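Side-chain contacts in aminoglycoside phosphotransferase (Mycobacterium smegmatis, PDB 6EF6), which phosphorylates (S)-1-amino-2-propanol, as the kinase associated with the aminoacetone utilization microcompartment: residues His179-Thr184 against Val307-Leu312; Gln191-Val196 against Leu313-Met318; Ser320-Arg325 against Thr329-Tyr334. All blocks are in the same frame, centred on the assembly; numbering follows the deposited sequence. Where two conformers were deposited one is given.

Contact 1. Residues His179-Thr184 against Val307-Leu312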
loop_
_atom_site.group_PDB
_atom_site.type_symbol
_atom_site.label_atom_id
_atom_site.label_comp_id
_atom_site.label_asym_id
_atom_site.label_seq_id
_atom_site.Cartn_x
_atom_site.Cartn_y
_atom_site.Cartn_z
ATOM N N HIS A 179 9.349 11.371 6.426
ATOM C CA HIS A 179 8.947 11.119 5.051
ATOM C C HIS A 179 7.445 11.019 4.896
ATOM O O HIS A 179 6.965 10.870 3.771
ATOM C CB HIS A 179 9.642 9.869 4.477
ATOM C CG HIS A 179 11.116 10.027 4.361
ATOM N ND1 HIS A 179 11.985 9.703 5.377
ATOM C CD2 HIS A 179 11.876 10.607 3.396
ATOM C CE1 HIS A 179 13.225 9.993 5.011
ATOM N NE2 HIS A 179 13.181 10.570 3.826
ATOM N N CYS A 180 6.686 11.096 5.992
ATOM C CA CYS A 180 5.239 11.159 5.918
ATOM C C CYS A 180 4.729 12.587 6.074
ATOM O O CYS A 180 4.059 13.117 5.183
ATOM C CB CYS A 180 4.618 10.282 7.021
ATOM S SG CYS A 180 4.857 8.478 6.833
ATOM N N LEU A 181 5.029 13.207 7.207
ATOM C CA LEU A 181 4.481 14.497 7.620
ATOM C C LEU A 181 5.541 15.518 7.963
ATOM O O LEU A 181 5.199 16.697 8.136
ATOM C CB LEU A 181 3.567 14.296 8.834
ATOM C CG LEU A 181 2.451 13.287 8.618
ATOM C CD1 LEU A 181 1.709 13.075 9.926
ATOM C CD2 LEU A 181 1.492 13.766 7.563
ATOM N N GLY A 182 6.811 15.157 8.032
ATOM C CA GLY A 182 7.857 16.069 8.439
ATOM C C GLY A 182 8.519 16.827 7.302
ATOM O O GLY A 182 7.843 17.321 6.400
ATOM N N ASP A 183 9.833 16.845 7.313
ATOM C CA ASP A 183 10.581 17.722 6.422
ATOM C C ASP A 183 10.741 17.218 4.996
ATOM O O ASP A 183 11.085 18.012 4.116
ATOM C CB ASP A 183 11.991 17.937 6.984
ATOM C CG ASP A 183 12.016 18.931 8.112
ATOM O OD1 ASP A 183 11.109 19.793 8.163
ATOM O OD2 ASP A 183 12.947 18.853 8.946
ATOM N N THR A 184 10.470 15.948 4.725
ATOM C CA THR A 184 10.660 15.370 3.398
ATOM C C THR A 184 9.439 14.513 3.029
ATOM O O THR A 184 9.552 13.310 2.787
ATOM C CB THR A 184 11.959 14.557 3.387
ATOM O OG1 THR A 184 13.030 15.346 3.949
ATOM C CG2 THR A 184 12.318 14.183 1.953
ATOM N N VAL A 307 -4.549 4.994 11.820
ATOM C CA VAL A 307 -5.619 5.403 10.905
ATOM C C VAL A 307 -5.468 6.882 10.569
ATOM O O VAL A 307 -5.600 7.278 9.404
ATOM C CB VAL A 307 -7.018 5.048 11.471
ATOM C CG1 VAL A 307 -8.102 5.602 10.586
ATOM C CG2 VAL A 307 -7.172 3.563 11.655
ATOM N N PHE A 308 -5.260 7.711 11.579
ATOM C CA PHE A 308 -5.133 9.153 11.366
ATOM C C PHE A 308 -3.885 9.519 10.555
ATOM O O PHE A 308 -3.944 10.371 9.675
ATOM C CB PHE A 308 -5.227 9.901 12.683
ATOM C CG PHE A 308 -5.374 11.381 12.470
ATOM C CD1 PHE A 308 -6.525 11.898 11.883
ATOM C CD2 PHE A 308 -4.372 12.286 12.783
ATOM C CE1 PHE A 308 -6.633 13.248 11.632
ATOM C CE2 PHE A 308 -4.529 13.652 12.543
ATOM C CZ PHE A 308 -5.653 14.109 11.971
ATOM N N LEU A 309 -2.784 8.808 10.777
ATOM C CA LEU A 309 -1.586 8.991 9.946
ATOM C C LEU A 309 -1.904 8.696 8.487
ATOM O O LEU A 309 -1.558 9.468 7.579
ATOM C CB LEU A 309 -0.465 8.059 10.456
ATOM C CG LEU A 309 0.826 8.075 9.647
ATOM C CD1 LEU A 309 1.426 9.434 9.464
ATOM C CD2 LEU A 309 1.871 7.120 10.224
ATOM N N ARG A 310 -2.573 7.558 8.228
ATOM C CA ARG A 310 -2.950 7.237 6.836
ATOM C C ARG A 310 -3.869 8.312 6.246
ATOM O O ARG A 310 -3.726 8.670 5.075
ATOM C CB ARG A 310 -3.634 5.854 6.789
ATOM C CG ARG A 310 -4.026 5.407 5.419
ATOM C CD ARG A 310 -2.808 5.252 4.504
ATOM N NE ARG A 310 -3.114 4.466 3.306
ATOM C CZ ARG A 310 -2.276 4.071 2.375
ATOM N NH1 ARG A 310 -1.000 4.487 2.443
ATOM N NH2 ARG A 310 -2.672 3.325 1.338
ATOM N N ARG A 311 -4.834 8.780 7.041
ATOM C CA ARG A 311 -5.750 9.811 6.575
ATOM C C ARG A 311 -5.015 11.050 6.101
ATOM O O ARG A 311 -5.307 11.583 5.035
ATOM C CB ARG A 311 -6.691 10.186 7.689
ATOM C CG ARG A 311 -7.846 11.105 7.266
ATOM C CD ARG A 311 -8.910 10.351 6.453
ATOM N NE ARG A 311 -9.993 11.235 6.026
ATOM C CZ ARG A 311 -11.184 10.848 5.590
ATOM N NH1 ARG A 311 -11.468 9.549 5.572
ATOM N NH2 ARG A 311 -12.084 11.721 5.244
ATOM N N LEU A 312 -4.042 11.550 6.886
ATOM C CA LEU A 312 -3.301 12.747 6.486
ATOM C C LEU A 312 -2.487 12.476 5.246
ATOM O O LEU A 312 -2.372 13.326 4.382
ATOM C CB LEU A 312 -2.420 13.259 7.627
ATOM C CG LEU A 312 -3.145 13.811 8.843
ATOM C CD1 LEU A 312 -2.087 14.239 9.908
ATOM C CD2 LEU A 312 -3.979 14.986 8.431
#
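Cys180 and Leu181, where helix 177-180 gives way to a loop, face Leu309 and Leu312 of helix 303-320, with the CA atoms of Cys180 and Leu309 8.2 Å apart. Leu181 is the first residue to leave helical backbone angles. Its side chain reaches across to the longer helix and meets it with both branches. CD1 of Leu181 comes within 3.7 Å of CD1 of Leu309. The same CD1 lies 4.0 Å from CD1 of Leu312. CD2 of Leu181 rests instead on the root of Leu312, 3.9 Å from its CB. The Leu181 and Leu312 side chains run at about a right angle to each other. On the helix, CG of Leu309 is anti to the backbone N (chi1 177°), and this carries its CD1 out to the incoming chain. CD1 of Leu309 also takes CB of Cys180, at 4.1 Å. Leu312 is backed within its own helix by Phe308, since CG of Leu312 sits over one face of that ring, toward the rim. Helix 198-218 extends the packing through Gln208, which touches both Leu181 and Leu312. The two arginines of 307-312 take no part in the contact and have partners elsewhere. Arg310 makes a salt bridge to Asp231, a ligand of a sodium ion, and touches the bound (2R)-1-methoxypropan-2-amine. Arg311 pairs with Glu273. The contact itself is wholly apolar, so this end of helix 177-180 is held to helix 303-320 by the fit of methyl and methylene groups.

Contact 2. Residues Gln191-Val196 against Leu313-Met318. With NA (sodium ion), chain E; JFN ((2R)-1-methoxypropan-2-amine), chain C.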
loop_
_atom_site.group_PDB
_atom_site.type_symbol
_atom_site.label_atom_id
_atom_site.label_comp_id
_atom_site.label_asym_id
_atom_site.label_seq_id
_atom_site.Cartn_x
_atom_site.Cartn_y
_atom_site.Cartn_z
ATOM N N GLN A 191 -1.339 20.024 4.110
ATOM C CA GLN A 191 -1.718 21.408 4.281
ATOM C C GLN A 191 -2.018 22.096 2.966
ATOM O O GLN A 191 -2.754 23.103 2.973
ATOM C CB GLN A 191 -0.634 22.191 5.007
ATOM C CG GLN A 191 -0.391 21.754 6.431
ATOM C CD GLN A 191 0.718 20.733 6.590
ATOM O OE1 GLN A 191 0.985 19.923 5.699
ATOM N NE2 GLN A 191 1.370 20.794 7.737
ATOM N N ASP A 192 -1.481 21.582 1.856
ATOM C CA ASP A 192 -1.643 22.192 0.551
ATOM C C ASP A 192 -2.810 21.622 -0.246
ATOM O O ASP A 192 -3.072 22.141 -1.348
ATOM C CB ASP A 192 -0.339 22.020 -0.255
ATOM C CG ASP A 192 0.819 22.834 0.297
ATOM O OD1 ASP A 192 0.598 23.897 0.912
ATOM O OD2 ASP A 192 1.975 22.382 0.121
ATOM N N ALA A 193 -3.589 20.711 0.314
ATOM C CA ALA A 193 -4.709 20.140 -0.413
ATOM C C ALA A 193 -5.846 21.152 -0.501
ATOM O O ALA A 193 -6.076 21.938 0.409
ATOM C CB ALA A 193 -5.201 18.893 0.309
ATOM N N GLU A 194 -6.597 21.068 -1.593
ATOM C CA GLU A 194 -7.835 21.828 -1.701
ATOM C C GLU A 194 -8.789 21.444 -0.595
ATOM O O GLU A 194 -8.863 20.274 -0.198
ATOM C CB GLU A 194 -8.487 21.508 -3.044
ATOM C CG GLU A 194 -7.759 22.041 -4.262
ATOM C CD GLU A 194 -6.432 21.383 -4.582
ATOM O OE1 GLU A 194 -6.152 20.268 -4.080
ATOM O OE2 GLU A 194 -5.669 21.996 -5.369
ATOM N N GLY A 195 -9.444 22.433 -0.013
ATOM C CA GLY A 195 -10.309 22.209 1.115
ATOM C C GLY A 195 -9.655 22.307 2.458
ATOM O O GLY A 195 -10.319 22.151 3.489
ATOM N N VAL A 196 -8.329 22.530 2.491
ATOM C CA VAL A 196 -7.607 22.612 3.749
ATOM C C VAL A 196 -7.274 24.063 4.072
ATOM O O VAL A 196 -6.179 24.579 3.778
ATOM C CB VAL A 196 -6.385 21.666 3.773
ATOM C CG1 VAL A 196 -5.710 21.697 5.179
ATOM C CG2 VAL A 196 -6.827 20.263 3.511
ATOM N N LEU A 313 -1.840 11.301 5.191
ATOM C CA LEU A 313 -1.098 10.943 4.006
ATOM C C LEU A 313 -1.950 10.937 2.751
ATOM O O LEU A 313 -1.505 11.368 1.689
ATOM C CB LEU A 313 -0.379 9.620 4.184
ATOM C CG LEU A 313 0.914 9.671 4.952
ATOM C CD1 LEU A 313 1.279 8.285 5.462
ATOM C CD2 LEU A 313 2.070 10.284 4.127
ATOM N N LEU A 314 -3.139 10.331 2.836
ATOM C CA LEU A 314 -4.023 10.280 1.677
ATOM C C LEU A 314 -4.606 11.632 1.319
ATOM O O LEU A 314 -4.864 11.897 0.146
ATOM C CB LEU A 314 -5.116 9.225 1.882
ATOM C CG LEU A 314 -4.603 7.784 1.942
ATOM C CD1 LEU A 314 -5.784 6.861 2.210
ATOM C CD2 LEU A 314 -3.871 7.391 0.689
ATOM N N LEU A 315 -4.792 12.504 2.305
ATOM C CA LEU A 315 -5.190 13.876 2.002
ATOM C C LEU A 315 -4.079 14.620 1.246
ATOM O O LEU A 315 -4.350 15.293 0.263
ATOM C CB LEU A 315 -5.512 14.566 3.329
ATOM C CG LEU A 315 -5.967 16.026 3.267
ATOM C CD1 LEU A 315 -7.184 16.249 2.369
ATOM C CD2 LEU A 315 -6.285 16.524 4.683
ATOM N N ALA A 316 -2.821 14.391 1.657
ATOM C CA ALA A 316 -1.695 14.929 0.898
ATOM C C ALA A 316 -1.677 14.371 -0.515
ATOM O O ALA A 316 -1.504 15.122 -1.478
ATOM C CB ALA A 316 -0.416 14.575 1.629
ATOM N N TRP A 317 -1.814 13.041 -0.642
ATOM C CA TRP A 317 -1.823 12.437 -1.973
ATOM C C TRP A 317 -2.932 13.035 -2.835
ATOM O O TRP A 317 -2.717 13.382 -4.011
ATOM C CB TRP A 317 -1.976 10.926 -1.803
ATOM C CG TRP A 317 -1.928 10.191 -3.055
ATOM C CD1 TRP A 317 -0.806 9.724 -3.698
ATOM C CD2 TRP A 317 -3.041 9.836 -3.862
ATOM N NE1 TRP A 317 -1.168 9.094 -4.866
ATOM C CE2 TRP A 317 -2.536 9.157 -4.995
ATOM C CE3 TRP A 317 -4.420 10.021 -3.741
ATOM C CZ2 TRP A 317 -3.369 8.664 -5.999
ATOM C CZ3 TRP A 317 -5.242 9.534 -4.738
ATOM C CH2 TRP A 317 -4.716 8.858 -5.848
ATOM N N MET A 318 -4.143 13.134 -2.281
ATOM C CA MET A 318 -5.251 13.752 -2.993
ATOM C C MET A 318 -4.912 15.157 -3.442
ATOM O O MET A 318 -5.167 15.515 -4.597
ATOM C CB MET A 318 -6.483 13.800 -2.101
ATOM C CG MET A 318 -7.258 12.570 -2.126
ATOM S SD MET A 318 -8.954 12.915 -1.574
ATOM C CE MET A 318 -9.491 11.206 -1.476
HETATM NA NA NA E . -4.029 24.913 2.922
HETATM C C07 JFN C . -4.840 5.451 -5.190
HETATM C C08 JFN C . -1.885 5.993 -3.022
HETATM C C09 JFN C . -3.209 5.463 -3.556
HETATM C C15 JFN C . -1.459 5.151 -1.831
HETATM N N04 JFN C . -0.842 5.837 -4.009
HETATM O O02 JFN C . -3.824 6.197 -4.562
HETATM O O HOH W 1 -1.586 25.774 1.956
HETATM O O HOH W 2 -4.832 24.417 0.782
HETATM O O HOH W 3 -3.264 25.279 5.047
#
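Ala193 and Val196 pack on Leu315 of helix 303-320, which also lines the ligand pocket. Leu314 sends CD2 to within 4.1 Å of C15 of the bound (2R)-1-methoxypropan-2-amine. Leu315 carries the contact with the loop. Its CG is anti to the backbone N (chi1 -180°), which takes the two methyls to the loop. CD1 lies 3.9 Å from CB of Ala193, and CD2 lies 4.0 Å from CG2 of Val196. The Ala193 methyl also sits against the backbone O of Leu315. Trp317 serves the ligand pocket: C08 of the ligand lies 3.7 Å above one ring face, toward the rim. Trp187 meets this indole edge-to-face. Met318 turns to Phe271 and Tyr334. The loop is tied by a type II turn from Ala193 to Val196, with Gly195 at its third position. A sodium ion bridges it, held by O of Gln191 at 2.2 Å, O of Val196 and three waters. One of these waters donates to O of Ala193, another to OD1 of Asp192. The loop thus pairs an apolar face toward the helix with backbone carbonyls that bind a cation.

Contact 3. Residues Ser320-Arg325 against Thr329-Tyr334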
loop_
_atom_site.group_PDB
_atom_site.type_symbol
_atom_site.label_atom_id
_atom_site.label_comp_id
_atom_site.label_asym_id
_atom_site.label_seq_id
_atom_site.Cartn_x
_atom_site.Cartn_y
_atom_site.Cartn_z
ATOM N N SER A 320 -1.981 16.482 -3.996
ATOM C CA SER A 320 -0.959 16.412 -5.037
ATOM C C SER A 320 -1.544 16.063 -6.395
ATOM O O SER A 320 -0.920 16.364 -7.417
ATOM C CB SER A 320 0.087 15.357 -4.681
ATOM O OG SER A 320 0.897 15.789 -3.596
ATOM N N HIS A 321 -2.723 15.439 -6.436
ATOM C CA HIS A 321 -3.350 15.048 -7.695
ATOM C C HIS A 321 -4.662 15.790 -7.949
ATOM O O HIS A 321 -5.478 15.345 -8.766
ATOM C CB HIS A 321 -3.532 13.529 -7.743
ATOM C CG HIS A 321 -2.238 12.776 -7.684
ATOM N ND1 HIS A 321 -1.600 12.480 -6.497
ATOM C CD2 HIS A 321 -1.445 12.289 -8.666
ATOM C CE1 HIS A 321 -0.480 11.827 -6.752
ATOM N NE2 HIS A 321 -0.359 11.702 -8.060
ATOM N N THR A 322 -4.877 16.919 -7.276
ATOM C CA THR A 322 -6.058 17.751 -7.467
ATOM C C THR A 322 -5.605 19.052 -8.111
ATOM O O THR A 322 -4.662 19.689 -7.630
ATOM C CB THR A 322 -6.743 18.081 -6.126
ATOM O OG1 THR A 322 -7.384 16.913 -5.555
ATOM C CG2 THR A 322 -7.805 19.224 -6.298
ATOM N N HIS A 323 -6.267 19.446 -9.199
ATOM C CA HIS A 323 -6.013 20.752 -9.797
ATOM C C HIS A 323 -7.183 21.210 -10.667
ATOM O O HIS A 323 -6.982 21.908 -11.668
ATOM C CB HIS A 323 -4.709 20.712 -10.599
ATOM C CG HIS A 323 -4.368 19.356 -11.129
ATOM N ND1 HIS A 323 -3.428 18.539 -10.535
ATOM C CD2 HIS A 323 -4.842 18.669 -12.195
ATOM C CE1 HIS A 323 -3.335 17.410 -11.215
ATOM N NE2 HIS A 323 -4.183 17.464 -12.228
ATOM N N SER A 324 -8.408 20.834 -10.299
ATOM C CA SER A 324 -9.591 21.192 -11.077
ATOM C C SER A 324 -10.770 21.398 -10.129
ATOM O O SER A 324 -10.726 21.018 -8.957
ATOM C CB SER A 324 -9.905 20.095 -12.097
ATOM O OG SER A 324 -10.295 18.886 -11.443
ATOM N N ARG A 325 -11.849 21.975 -10.653
ATOM C CA ARG A 325 -13.087 22.134 -9.894
ATOM C C ARG A 325 -13.652 20.790 -9.433
ATOM O O ARG A 325 -14.066 20.629 -8.272
ATOM C CB ARG A 325 -14.076 22.852 -10.808
ATOM C CG ARG A 325 -15.415 23.089 -10.202
ATOM C CD ARG A 325 -16.284 23.943 -11.108
ATOM N NE ARG A 325 -15.613 25.183 -11.480
ATOM C CZ ARG A 325 -16.099 26.069 -12.341
ATOM N NH1 ARG A 325 -15.408 27.170 -12.615
ATOM N NH2 ARG A 325 -17.267 25.853 -12.928
ATOM N N THR A 329 -13.882 19.337 -5.306
ATOM C CA THR A 329 -15.022 18.947 -4.482
ATOM C C THR A 329 -14.724 17.665 -3.717
ATOM O O THR A 329 -15.086 17.516 -2.529
ATOM C CB THR A 329 -16.290 18.841 -5.363
ATOM O OG1 THR A 329 -17.450 19.044 -4.569
ATOM C CG2 THR A 329 -16.425 17.476 -6.070
ATOM N N LYS A 330 -14.028 16.721 -4.348
ATOM C CA LYS A 330 -13.706 15.484 -3.655
ATOM C C LYS A 330 -12.699 15.711 -2.537
ATOM O O LYS A 330 -12.809 15.121 -1.461
ATOM C CB LYS A 330 -13.175 14.441 -4.641
ATOM C CG LYS A 330 -14.058 14.275 -5.877
ATOM C CD LYS A 330 -15.500 13.901 -5.545
ATOM C CE LYS A 330 -16.415 14.039 -6.765
ATOM N NZ LYS A 330 -17.828 13.748 -6.410
ATOM N N ALA A 331 -11.689 16.562 -2.778
ATOM C CA ALA A 331 -10.704 16.894 -1.754
ATOM C C ALA A 331 -11.369 17.644 -0.605
ATOM O O ALA A 331 -11.057 17.382 0.556
ATOM C CB ALA A 331 -9.559 17.689 -2.386
ATOM N N ILE A 332 -12.281 18.568 -0.928
ATOM C CA ILE A 332 -13.014 19.304 0.095
ATOM C C ILE A 332 -13.747 18.340 1.020
ATOM O O ILE A 332 -13.676 18.444 2.258
ATOM C CB ILE A 332 -13.948 20.337 -0.563
ATOM C CG1 ILE A 332 -13.114 21.504 -1.176
ATOM C CG2 ILE A 332 -14.897 20.881 0.461
ATOM C CD1 ILE A 332 -13.944 22.337 -2.173
ATOM N N SER A 333 -14.442 17.366 0.432
ATOM C CA SER A 333 -15.166 16.417 1.283
ATOM C C SER A 333 -14.221 15.518 2.070
ATOM O O SER A 333 -14.468 15.268 3.262
ATOM C CB SER A 333 -16.121 15.599 0.449
ATOM O OG SER A 333 -17.147 16.414 -0.114
ATOM N N TYR A 334 -13.130 15.075 1.477
ATOM C CA TYR A 334 -12.180 14.250 2.235
ATOM C C TYR A 334 -11.559 15.053 3.355
ATOM O O TYR A 334 -11.335 14.528 4.466
ATOM C CB TYR A 334 -11.137 13.666 1.302
ATOM C CG TYR A 334 -10.410 12.452 1.862
ATOM C CD1 TYR A 334 -11.064 11.229 1.971
ATOM C CD2 TYR A 334 -9.075 12.520 2.257
ATOM C CE1 TYR A 334 -10.413 10.112 2.484
ATOM C CE2 TYR A 334 -8.408 11.411 2.771
ATOM C CZ TYR A 334 -9.088 10.214 2.853
ATOM O OH TYR A 334 -8.361 9.155 3.354
#
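The start of helix 325-347 and the loop that leads into it meet here, at Arg325 with Thr329 and at Thr322 with Ala331. O of Arg325 accepts the backbone N of Thr329 at 3.2 Å, an i to i+4 bond of the helix itself. The next turn follows the same pattern, with N of Ser333 bonded to O of Thr329 and N of Tyr334 to O of Lys330. Ser324 is the N-cap of this helix, and its OG is hydrogen-bonded to OG of Ser327 in the first turn. Residues 321-324 connect the end of helix 303-320 to the start of helix 325-347. Within the loop, the CB of Thr322 is directed at the new helix. OG1 of Thr322 lies anti to the carbonyl carbon of its own residue (chi1 -70°) and passes 3.9 Å from CB of Ala331. Ala331 offers only a methyl here, so the touch is van der Waals packing. OG1 of Thr322 is hydrogen-bonded to O of Met318, and ND1 of His321 to O of Trp317, so two side chains of the loop engage carbonyls in the last turn of helix 303-320. Glu194 touches both Thr322 and Ala331 and brings the sodium-binding loop against this corner. Arg325 and Thr329 lie on the exposed side, where the Arg325 side chain starts out away from 329-334.

Contacts 1 and 2 are buried and share helix 303-320, which receives a different loop in each, on successive turns. Their centres are 11 Å apart. Both rest on leucine methyls, but contact 2 adds a sodium ion and waters on the far side of its loop. Contact 3 lies farther out and is partly exposed. It is local along the chain, and its one hydrogen bond belongs to a helix backbone. Contact 2 lies about 8 Å from it, centre to centre, and Glu194 and Met318 reach across between them. Contact 1 reaches contact 3 through Arg311 NH2, probably hydrogen-bonded to O of Tyr334 at 3.0 Å.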